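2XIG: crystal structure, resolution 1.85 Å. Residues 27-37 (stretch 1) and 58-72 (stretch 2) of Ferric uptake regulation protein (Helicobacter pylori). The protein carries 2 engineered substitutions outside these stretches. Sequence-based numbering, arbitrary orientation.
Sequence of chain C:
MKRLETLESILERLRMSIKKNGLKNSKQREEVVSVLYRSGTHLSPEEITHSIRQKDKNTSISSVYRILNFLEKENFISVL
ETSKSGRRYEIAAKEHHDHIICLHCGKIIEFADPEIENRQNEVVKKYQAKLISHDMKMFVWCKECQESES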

# COMPACT_ATOMS: atom_id res chain seq x y z
N LYS C 27 -10.37 -15.26 34.69
CA LYS C 27 -9.26 -16.14 34.35
C LYS C 27 -8.80 -15.88 32.91
O LYS C 27 -7.61 -15.96 32.61
CB LYS C 27 -9.65 -17.61 34.56
CG LYS C 27 -9.67 -18.04 36.03
N GLN C 28 -9.73 -15.56 32.02
CA GLN C 28 -9.35 -15.29 30.62
C GLN C 28 -8.38 -14.13 30.49
O GLN C 28 -7.41 -14.19 29.73
CB GLN C 28 -10.59 -15.04 29.75
CG GLN C 28 -10.24 -14.66 28.32
CD GLN C 28 -11.46 -14.50 27.44
OE1 GLN C 28 -11.39 -13.91 26.36
NE2 GLN C 28 -12.59 -15.03 27.90
N ARG C 29 -8.64 -13.05 31.22
CA ARG C 29 -7.74 -11.90 31.17
C ARG C 29 -6.35 -12.27 31.69
O ARG C 29 -5.34 -11.84 31.14
CB ARG C 29 -8.34 -10.74 31.97
CG ARG C 29 -7.45 -9.51 32.00
CD ARG C 29 -8.03 -8.43 32.91
NE ARG C 29 -9.34 -7.94 32.49
CZ ARG C 29 -10.47 -8.14 33.15
NH1 ARG C 29 -10.48 -8.84 34.29
NH2 ARG C 29 -11.61 -7.65 32.69
N GLU C 30 -6.31 -13.07 32.76
CA GLU C 30 -5.04 -13.58 33.28
C GLU C 30 -4.38 -14.51 32.26
O GLU C 30 -3.16 -14.53 32.14
CB GLU C 30 -5.26 -14.32 34.62
CG GLU C 30 -5.85 -13.45 35.73
CD GLU C 30 -6.05 -14.20 37.05
OE1 GLU C 30 -6.20 -13.52 38.09
OE2 GLU C 30 -6.05 -15.45 37.05
N GLU C 31 -5.18 -15.26 31.52
CA GLU C 31 -4.64 -16.17 30.52
C GLU C 31 -3.96 -15.41 29.37
O GLU C 31 -2.92 -15.83 28.87
CB GLU C 31 -5.72 -17.11 29.98
CG GLU C 31 -5.15 -18.33 29.25
CD GLU C 31 -4.15 -19.10 30.10
OE1 GLU C 31 -4.31 -19.14 31.33
OE2 GLU C 31 -3.19 -19.66 29.53
N VAL C 32 -4.55 -14.28 28.95
CA VAL C 32 -3.92 -13.45 27.92
C VAL C 32 -2.55 -12.95 28.37
O VAL C 32 -1.56 -12.96 27.62
CB VAL C 32 -4.80 -12.23 27.56
CG1 VAL C 32 -4.02 -11.24 26.69
CG2 VAL C 32 -6.07 -12.68 26.82
N VAL C 33 -2.48 -12.48 29.61
CA VAL C 33 -1.20 -12.01 30.14
C VAL C 33 -0.21 -13.16 30.16
O VAL C 33 0.94 -12.99 29.75
CB VAL C 33 -1.35 -11.42 31.55
CG1 VAL C 33 0.04 -11.14 32.16
CG2 VAL C 33 -2.18 -10.15 31.51
N SER C 34 -0.66 -14.33 30.61
CA SER C 34 0.23 -15.48 30.75
C SER C 34 0.72 -15.99 29.39
O SER C 34 1.89 -16.32 29.24
CB SER C 34 -0.45 -16.60 31.54
OG SER C 34 -0.81 -16.15 32.84
N VAL C 35 -0.17 -16.04 28.41
CA VAL C 35 0.25 -16.40 27.06
C VAL C 35 1.38 -15.49 26.57
O VAL C 35 2.40 -15.96 26.06
CB VAL C 35 -0.92 -16.41 26.05
CG1 VAL C 35 -0.40 -16.45 24.62
CG2 VAL C 35 -1.84 -17.60 26.32
N LEU C 36 1.21 -14.18 26.73
CA LEU C 36 2.21 -13.23 26.27
C LEU C 36 3.50 -13.33 27.07
O LEU C 36 4.59 -13.27 26.49
CB LEU C 36 1.67 -11.79 26.31
CG LEU C 36 0.63 -11.48 25.23
CD1 LEU C 36 -0.07 -10.15 25.49
CD2 LEU C 36 1.28 -11.49 23.86
N TYR C 37 3.38 -13.46 28.39
CA TYR C 37 4.56 -13.63 29.24
C TYR C 37 5.39 -14.82 28.76
O TYR C 37 6.62 -14.75 28.69
CB TYR C 37 4.13 -13.85 30.68
CG TYR C 37 5.28 -13.79 31.66
CD1 TYR C 37 5.60 -12.60 32.29
CD2 TYR C 37 6.03 -14.92 31.96
CE1 TYR C 37 6.65 -12.52 33.20
CE2 TYR C 37 7.09 -14.86 32.88
CZ TYR C 37 7.39 -13.66 33.49
OH TYR C 37 8.44 -13.58 34.40
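Stretch 2 (58-72) NTSISSVYRILNFLE

The centre of the contact is Val32, a buried valine whose CA-to-CB bond points toward stretch 2 and whose two methyls meet three side chains there. Its CG2 lies 3.8 Å from Ile67 CG2, and its CG1 is 3.7 Å from Leu71 CD1 and 3.9 Å from Leu68 CD2. These partners belong to a helix, residues 61-72, that crosses the helix of 27-37 at -70°, with an angle of 70° between their N-to-C directions and a closest axial approach of 10.1 Å. So steep a crossing confines the contact to a compact patch. Ile67, Leu68 and Leu71 are separated by one, three and four positions, a spacing that gathers side chains on one helical face; branched aliphatic residues suit it because they fill space without needing polar partners.

The next residue, Val33, packs its CG2 3.7 Å from Leu71 CD1; one turn on from Val32, Leu36 CD1 makes a looser contact with Leu68 CD2 at 4.4 Å. The backbones come nearest where Arg29 CA stands 6.1 Å from Ile67 CA. There the Ile67 side chain, with chi1 in m and chi2 in t, brings its CD1 to 3.8 Å from Arg29 CA and 3.6 Å from Gln28 CG. Arg29 lends its aliphatic portion, CG being 4.1 Å from Ile67 CG2; its CZ lies 5.8 Å from the centroid of the Phe70 ring, at most a weak cation-pi attraction.

At the polar edge, Gln28 extends with chi1 and chi2 both t, so that its methylenes pack against Ile67 while its amide reaches the start of the other helix. Gln28 OE1 lies 2.7 Å from Ser63 OG and 3.4 Å from Thr59 CG2. Ser63's short side chain puts OG within reach of both Gln28 OE1 and Ser60 O, at the N-cap; its single proton can serve either. Thr59 precedes this cap in an extended conformation (-69°/135°).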

# COMPACT_ATOMS: atom_id res chain seq x y z
N ASN C 58 -14.97 -21.90 23.04
CA ASN C 58 -16.00 -20.95 22.61
C ASN C 58 -15.67 -19.49 22.94
O ASN C 58 -16.56 -18.64 22.96
CB ASN C 58 -17.36 -21.34 23.18
CG ASN C 58 -17.78 -22.73 22.75
OD1 ASN C 58 -17.58 -23.13 21.60
ND2 ASN C 58 -18.38 -23.48 23.67
N THR C 59 -14.39 -19.21 23.17
CA THR C 59 -13.93 -17.84 23.37
C THR C 59 -14.01 -17.04 22.07
O THR C 59 -13.60 -17.51 21.01
CB THR C 59 -12.47 -17.81 23.88
OG1 THR C 59 -12.37 -18.55 25.11
CG2 THR C 59 -12.01 -16.38 24.12
N SER C 60 -14.51 -15.81 22.17
CA SER C 60 -14.68 -14.95 21.00
C SER C 60 -13.51 -13.98 20.87
O SER C 60 -12.95 -13.51 21.88
CB SER C 60 -16.00 -14.18 21.13
OG SER C 60 -15.96 -12.98 20.38
N ILE C 61 -13.13 -13.67 19.64
CA ILE C 61 -11.98 -12.80 19.42
C ILE C 61 -12.30 -11.37 19.86
O ILE C 61 -11.40 -10.63 20.26
CB ILE C 61 -11.46 -12.85 17.95
CG1 ILE C 61 -10.09 -12.16 17.84
CG2 ILE C 61 -12.46 -12.25 16.97
CD1 ILE C 61 -9.32 -12.53 16.57
N SER C 62 -13.58 -10.99 19.82
CA SER C 62 -13.98 -9.68 20.36
C SER C 62 -13.62 -9.54 21.84
O SER C 62 -13.26 -8.46 22.30
CB SER C 62 -15.47 -9.42 20.16
OG SER C 62 -16.25 -10.41 20.80
N SER C 63 -13.72 -10.63 22.59
CA SER C 63 -13.40 -10.57 24.01
C SER C 63 -11.89 -10.38 24.20
O SER C 63 -11.46 -9.65 25.10
CB SER C 63 -13.94 -11.78 24.79
OG SER C 63 -13.19 -12.95 24.53
N VAL C 64 -11.10 -11.00 23.33
CA VAL C 64 -9.65 -10.86 23.39
C VAL C 64 -9.20 -9.43 23.06
O VAL C 64 -8.33 -8.88 23.74
CB VAL C 64 -8.93 -11.90 22.52
CG1 VAL C 64 -7.44 -11.59 22.45
CG2 VAL C 64 -9.17 -13.30 23.10
N TYR C 65 -9.80 -8.83 22.04
CA TYR C 65 -9.50 -7.44 21.71
C TYR C 65 -9.78 -6.52 22.89
O TYR C 65 -8.95 -5.68 23.22
CB TYR C 65 -10.30 -6.96 20.48
CG TYR C 65 -9.54 -7.13 19.18
CD1 TYR C 65 -8.82 -6.08 18.63
CD2 TYR C 65 -9.52 -8.36 18.53
CE1 TYR C 65 -8.11 -6.25 17.44
CE2 TYR C 65 -8.82 -8.53 17.36
CZ TYR C 65 -8.12 -7.48 16.82
OH TYR C 65 -7.43 -7.66 15.65
N ARG C 66 -10.95 -6.68 23.50
CA ARG C 66 -11.32 -5.87 24.65
C ARG C 66 -10.28 -5.99 25.77
O ARG C 66 -9.85 -4.99 26.34
CB ARG C 66 -12.70 -6.27 25.17
CG ARG C 66 -13.16 -5.50 26.38
CD ARG C 66 -14.56 -5.93 26.82
NE ARG C 66 -15.43 -6.04 25.66
CZ ARG C 66 -16.01 -7.17 25.25
NH1 ARG C 66 -15.85 -8.30 25.93
NH2 ARG C 66 -16.77 -7.16 24.17
N ILE C 67 -9.89 -7.22 26.08
CA ILE C 67 -8.83 -7.49 27.05
C ILE C 67 -7.51 -6.82 26.66
O ILE C 67 -6.85 -6.20 27.50
CB ILE C 67 -8.63 -9.01 27.24
CG1 ILE C 67 -9.79 -9.61 28.03
CG2 ILE C 67 -7.28 -9.29 27.91
CD1 ILE C 67 -9.77 -11.12 28.09
N LEU C 68 -7.12 -6.97 25.39
CA LEU C 68 -5.87 -6.40 24.90
C LEU C 68 -5.87 -4.88 25.03
O LEU C 68 -4.87 -4.29 25.42
CB LEU C 68 -5.62 -6.81 23.44
CG LEU C 68 -5.21 -8.27 23.23
CD1 LEU C 68 -5.15 -8.64 21.75
CD2 LEU C 68 -3.87 -8.56 23.90
N ASN C 69 -7.00 -4.26 24.72
CA ASN C 69 -7.10 -2.81 24.83
C ASN C 69 -6.90 -2.32 26.27
O ASN C 69 -6.22 -1.33 26.50
CB ASN C 69 -8.43 -2.30 24.27
CG ASN C 69 -8.49 -2.41 22.75
OD1 ASN C 69 -7.48 -2.26 22.06
ND2 ASN C 69 -9.69 -2.67 22.22
N PHE C 70 -7.50 -3.01 27.22
CA PHE C 70 -7.32 -2.68 28.64
C PHE C 70 -5.87 -2.86 29.08
O PHE C 70 -5.25 -1.96 29.67
CB PHE C 70 -8.21 -3.53 29.53
CG PHE C 70 -7.97 -3.30 31.00
CD1 PHE C 70 -7.09 -4.11 31.71
CD2 PHE C 70 -8.59 -2.26 31.67
CE1 PHE C 70 -6.85 -3.90 33.06
CE2 PHE C 70 -8.35 -2.04 33.02
CZ PHE C 70 -7.49 -2.86 33.72
N LEU C 71 -5.34 -4.06 28.84
CA LEU C 71 -3.98 -4.38 29.24
C LEU C 71 -2.98 -3.41 28.65
O LEU C 71 -2.00 -3.05 29.30
CB LEU C 71 -3.62 -5.81 28.81
CG LEU C 71 -4.35 -6.94 29.52
CD1 LEU C 71 -3.93 -8.26 28.89
CD2 LEU C 71 -4.07 -6.92 31.05
N GLU C 72 -3.22 -2.98 27.41
CA GLU C 72 -2.26 -2.09 26.79
C GLU C 72 -2.39 -0.67 27.33
O GLU C 72 -1.40 0.03 27.53
CB GLU C 72 -2.40 -2.12 25.26
CG GLU C 72 -3.14 -0.95 24.67
CD GLU C 72 -2.22 0.04 23.98
OE1 GLU C 72 -1.11 0.29 24.49
OE2 GLU C 72 -2.60 0.56 22.91